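Side-chain contacts in uncharacterized peroxidase-related protein (Silicibacter sp., PDB 2PFX), which is uncharacterized but, as a peroxidase-related member of the AhpD-like carboxymuconolactone decarboxylase family, probably acts as an oxidoreductase: residues E49-N52 / A53-M57; A95-R98 / Q99-D103. All blocks are in the same frame, centred on the assembly; numbering follows the deposited sequence.

Interaction 1: residues E49-N52 / A53-M57; sequences EKLN and AFTAM. With PG4 (tetraethylene glycol), chain D.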
loop_
_atom_site.group_PDB
_atom_site.type_symbol
_atom_site.label_atom_id
_atom_site.label_comp_id
_atom_site.label_asym_id
_atom_site.label_seq_id
_atom_site.Cartn_x
_atom_site.Cartn_y
_atom_site.Cartn_z
ATOM N N GLU A 49 -17.371 27.660 21.340
ATOM C CA GLU A 49 -18.336 26.835 20.631
ATOM C C GLU A 49 -17.665 25.571 20.105
ATOM O O GLU A 49 -18.200 24.470 20.151
ATOM C CB GLU A 49 -18.945 27.566 19.451
ATOM C CG GLU A 49 -20.028 28.577 19.757
ATOM C CD GLU A 49 -19.773 29.406 21.005
ATOM O OE1 GLU A 49 -19.873 28.828 22.107
ATOM O OE2 GLU A 49 -19.473 30.616 20.884
ATOM N N LYS A 50 -16.458 25.746 19.577
ATOM C CA LYS A 50 -15.704 24.616 19.073
ATOM C C LYS A 50 -15.288 23.693 20.198
ATOM O O LYS A 50 -15.383 22.470 20.098
ATOM C CB LYS A 50 -14.497 25.143 18.291
ATOM C CG LYS A 50 -14.918 25.920 17.037
ATOM C CD LYS A 50 -13.775 26.094 16.055
ATOM C CE LYS A 50 -14.243 26.850 14.812
ATOM N NZ LYS A 50 -15.119 26.011 13.942
ATOM N N LEU A 51 -14.840 24.261 21.297
ATOM C CA LEU A 51 -14.436 23.478 22.472
ATOM C C LEU A 51 -15.607 22.689 23.024
ATOM O O LEU A 51 -15.552 21.534 23.423
ATOM C CB LEU A 51 -13.907 24.423 23.547
ATOM C CG LEU A 51 -13.589 23.822 24.918
ATOM C CD1 LEU A 51 -12.429 22.836 24.820
ATOM C CD2 LEU A 51 -13.304 24.937 25.901
ATOM N N ASN A 52 -16.762 23.351 23.073
ATOM C CA ASN A 52 -17.997 22.730 23.518
ATOM C C ASN A 52 -18.388 21.526 22.669
ATOM O O ASN A 52 -18.803 20.480 23.179
ATOM C CB ASN A 52 -19.105 23.774 23.493
ATOM C CG ASN A 52 -19.031 24.726 24.671
ATOM O OD1 ASN A 52 -18.319 24.510 25.649
ATOM N ND2 ASN A 52 -19.816 25.785 24.538
ATOM N N ALA A 53 -18.277 21.658 21.353
ATOM C CA ALA A 53 -18.677 20.574 20.450
ATOM C C ALA A 53 -17.730 19.386 20.484
ATOM O O ALA A 53 -18.109 18.216 20.346
ATOM C CB ALA A 53 -18.773 21.122 19.028
ATOM N N PHE A 54 -16.449 19.751 20.655
ATOM C CA PHE A 54 -15.409 18.742 20.730
ATOM C C PHE A 54 -15.611 17.899 21.993
ATOM O O PHE A 54 -15.686 16.683 21.993
ATOM C CB PHE A 54 -14.008 19.379 20.735
ATOM C CG PHE A 54 -12.946 18.304 20.923
ATOM C CD1 PHE A 54 -12.602 17.479 19.869
ATOM C CD2 PHE A 54 -12.330 18.139 22.143
ATOM C CE1 PHE A 54 -11.640 16.508 20.039
ATOM C CE2 PHE A 54 -11.372 17.170 22.334
ATOM C CZ PHE A 54 -11.049 16.337 21.266
ATOM N N THR A 55 -15.688 18.630 23.095
ATOM C CA THR A 55 -15.790 17.978 24.401
ATOM C C THR A 55 -17.113 17.239 24.552
ATOM O O THR A 55 -17.117 16.172 25.177
ATOM C CB THR A 55 -15.606 18.986 25.561
ATOM O OG1 THR A 55 -16.678 19.921 25.513
ATOM C CG2 THR A 55 -14.267 19.676 25.395
ATOM N N ALA A 56 -18.190 17.779 24.000
ATOM C CA ALA A 56 -19.464 17.065 24.142
ATOM C C ALA A 56 -19.376 15.684 23.503
ATOM O O ALA A 56 -19.876 14.680 24.000
ATOM C CB ALA A 56 -20.595 17.857 23.520
HETATM N N MSE A 57 -18.720 15.645 22.342
HETATM C CA MSE A 57 -18.579 14.384 21.640
HETATM C C MSE A 57 -17.592 13.477 22.354
HETATM O O MSE A 57 -17.914 12.308 22.557
HETATM C CB MSE A 57 -18.135 14.651 20.201
HETATM C CG MSE A 57 -17.966 13.346 19.442
HETATM SE SE MSE A 57 -17.711 13.534 17.571
HETATM C CE MSE A 57 -19.505 14.150 17.256
HETATM O O1 PG4 D . -18.463 26.211 28.554
HETATM C C1 PG4 D . -17.102 26.234 28.998
HETATM C C2 PG4 D . -16.311 25.161 28.246
HETATM O O2 PG4 D . -16.988 23.900 28.400
HETATM C C3 PG4 D . -16.165 22.826 27.944
HETATM C C4 PG4 D . -16.880 21.512 28.202
HETATM O O3 PG4 D . -18.199 21.538 27.659
HETATM C C5 PG4 D . -18.721 20.211 27.612
HETATM C C6 PG4 D . -19.909 20.106 26.688
HETATM O O4 PG4 D . -20.788 21.224 26.778
HETATM C C7 PG4 D . -21.875 21.120 25.860
HETATM C C8 PG4 D . -22.414 22.330 25.344
HETATM O O5 PG4 D . -22.291 23.507 25.889
#
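Leu-51 and Thr-55 are neighbours one turn apart on helix 48-63, and their side chains meet where CD1 of Leu-51 lies 3.7 Å from CG2 of Thr-55. The backbone beneath them is regular: Thr-55 N donates to Leu-51 O at 2.9 Å. Thr-55 has OG1 between its backbone N and carbonyl carbon (chi1 64°), which turns the hydroxyl back over the preceding turn. There OG1 stands 2.9 Å from Leu-51 O and 3.2 Å from Asn-52 O, and its single proton could serve either. O3 of a tetraethylene glycol, probably from the crystallisation liquor, is a third candidate at 3.1 Å from OG1, a doubtful one since C5 of the glycol crowds the same oxygen. Threonine suits this place because its hydroxyl meets polar oxygens while its methyl joins the hydrocarbon of Leu-51. In this all-helical chain of the AhpD-like family, helix 48-63 packs on helices 39-44, 21-34 and 155-178 and faces a second subunit. Leu-51 packs on Leu-41 and Tyr-44 of helix 39-44, and Phe-54 stacks its ring on Tyr-44, whereas Lys-50 reaches the second subunit and forms a salt bridge with its Asp-60. Selenomethionine Met-57 meets Met-57 of that subunit. An alanine in place of Leu-51 would probably take away the CD1 contact to the Thr-55 methyl and open a gap beside Leu-41 and Tyr-44. On the glycol side CD2 of Leu-51 rests 3.8 Å from C2 of the ligand, and OD1 of the exposed Asn-52 is a weak acceptor for its O1 (3.4 Å). Farther along the helix, the methyl CB of Ala-56 touches glycol C6 at 3.9 Å.

Interaction 2: residues A95-R98 / Q99-D103; sequences AAVR and QLSGD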
loop_
_atom_site.group_PDB
_atom_site.type_symbol
_atom_site.label_atom_id
_atom_site.label_comp_id
_atom_site.label_asym_id
_atom_site.label_seq_id
_atom_site.Cartn_x
_atom_site.Cartn_y
_atom_site.Cartn_z
ATOM N N ALA A 95 -1.287 6.480 28.098
ATOM C CA ALA A 95 -1.310 6.785 29.518
ATOM C C ALA A 95 -2.608 6.299 30.139
ATOM O O ALA A 95 -2.625 5.657 31.186
ATOM C CB ALA A 95 -1.132 8.287 29.776
ATOM N N ALA A 96 -3.703 6.619 29.442
ATOM C CA ALA A 96 -5.034 6.235 29.892
ATOM C C ALA A 96 -5.168 4.722 30.014
ATOM O O ALA A 96 -5.716 4.236 31.010
ATOM C CB ALA A 96 -6.102 6.789 28.965
ATOM N N VAL A 97 -4.680 3.976 29.032
ATOM C CA VAL A 97 -4.688 2.514 29.141
ATOM C C VAL A 97 -3.796 2.061 30.289
ATOM O O VAL A 97 -4.158 1.152 31.067
ATOM C CB VAL A 97 -4.274 1.881 27.803
ATOM C CG1 VAL A 97 -4.029 0.383 27.919
ATOM C CG2 VAL A 97 -5.380 2.138 26.791
ATOM N N ARG A 98 -2.615 2.661 30.482
ATOM C CA ARG A 98 -1.763 2.219 31.588
ATOM C C ARG A 98 -2.483 2.474 32.917
ATOM O O ARG A 98 -2.435 1.647 33.828
ATOM C CB ARG A 98 -0.400 2.914 31.573
ATOM C CG ARG A 98 0.458 2.733 30.328
ATOM C CD ARG A 98 1.863 3.169 30.621
ATOM N NE ARG A 98 2.021 4.587 30.899
ATOM C CZ ARG A 98 2.076 5.524 29.964
ATOM N NH1 ARG A 98 1.976 5.219 28.681
ATOM N NH2 ARG A 98 2.227 6.798 30.292
ATOM N N GLN A 99 -3.136 3.628 33.022
ATOM C CA GLN A 99 -3.885 4.009 34.209
ATOM C C GLN A 99 -5.042 3.056 34.493
ATOM O O GLN A 99 -5.179 2.481 35.568
ATOM C CB GLN A 99 -4.441 5.427 34.053
ATOM C CG GLN A 99 -5.221 5.897 35.270
ATOM C CD GLN A 99 -5.921 7.219 35.031
ATOM O OE1 GLN A 99 -5.998 7.713 33.907
ATOM N NE2 GLN A 99 -6.438 7.809 36.107
ATOM N N LEU A 100 -5.943 2.899 33.538
ATOM C CA LEU A 100 -7.194 2.199 33.767
ATOM C C LEU A 100 -7.009 0.699 33.912
ATOM O O LEU A 100 -7.870 0.045 34.506
ATOM C CB LEU A 100 -8.170 2.484 32.618
ATOM C CG LEU A 100 -8.692 3.908 32.505
ATOM C CD1 LEU A 100 -9.596 4.054 31.286
ATOM C CD2 LEU A 100 -9.450 4.302 33.770
ATOM N N SER A 101 -5.913 0.166 33.383
ATOM C CA SER A 101 -5.704 -1.281 33.477
ATOM C C SER A 101 -4.758 -1.648 34.615
ATOM O O SER A 101 -4.699 -2.800 35.056
ATOM C CB SER A 101 -5.172 -1.810 32.141
ATOM O OG SER A 101 -3.924 -1.246 31.794
ATOM N N GLY A 102 -4.019 -0.645 35.070
ATOM C CA GLY A 102 -2.958 -0.777 36.045
ATOM C C GLY A 102 -1.822 -1.651 35.577
ATOM O O GLY A 102 -1.152 -2.299 36.381
ATOM N N ASP A 103 -1.566 -1.680 34.287
ATOM C CA ASP A 103 -0.730 -2.579 33.528
ATOM C C ASP A 103 0.016 -1.791 32.448
ATOM O O ASP A 103 -0.449 -1.663 31.323
ATOM C CB ASP A 103 -1.499 -3.722 32.870
ATOM C CG ASP A 103 -0.602 -4.807 32.282
ATOM O OD1 ASP A 103 0.636 -4.674 32.241
ATOM O OD2 ASP A 103 -1.133 -5.849 31.818
#
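Ala-95 O takes the amide of Gln-99 at 2.8 Å in the last turns of helix 87-101, which ends in a Schellman motif with Gly-102 at the positive-phi position after the helix. Next, Ala-96 O accepts Leu-100 N (2.9 Å), and CG of Leu-100 folds back to 3.3 Å from that oxygen; Glu-74 of helix 70-84 lies against both side chains. Val-97, a branched apolar residue suited to the interior, packs on Val-78, Leu-106 and Leu-110. Its carbonyl oxygen is gripped twice, by N and OG of Ser-101 from opposite faces of the carbonyl plane. The serine torsion (chi1 62°) brings OG to 2.5 Å from Val-97 O, unusually short and doubtful in its exact value. Arg-98 bends at chi3 (-66°), laying one guanidinium face over CA of Ala-95, 3.5 Å above the plane, while NH2 bonds to Gln-189 O near the C terminus. Glycine tolerates the positive phi that turns the chain, and Asp-103, at the N-cap of helix 104-112, makes weak bonds through OD1 to Gln-105 N and Leu-106 N. Two weak bonds define the Schellman turn: Asp-103 N to Arg-98 O, 3.5 Å, and within it Gly-102 N to Gln-99 O, 3.4 Å.

From the N terminus the chain passes through helices 21-34 and 39-44 before reaching interaction 1 on helix 48-63, where side chains pack back on both earlier helices and forward on helix 155-178. Helix 70-84 follows, and then interaction 2 closes helix 87-101 and leads into helix 104-112. Each contact is a run of i-to-i+4 neighbours along one helix, so neither encloses a loop; they lie in series, neither nested nor crossing. The centres of interactions 1 and 2 are about 25 Å apart, on opposite sides of the chain's centre. Interaction 1 faces the second subunit, whereas the side chains of interaction 2 touch helices 70-84 and 104-112, and Arg-98 bonds to the C-terminal tail.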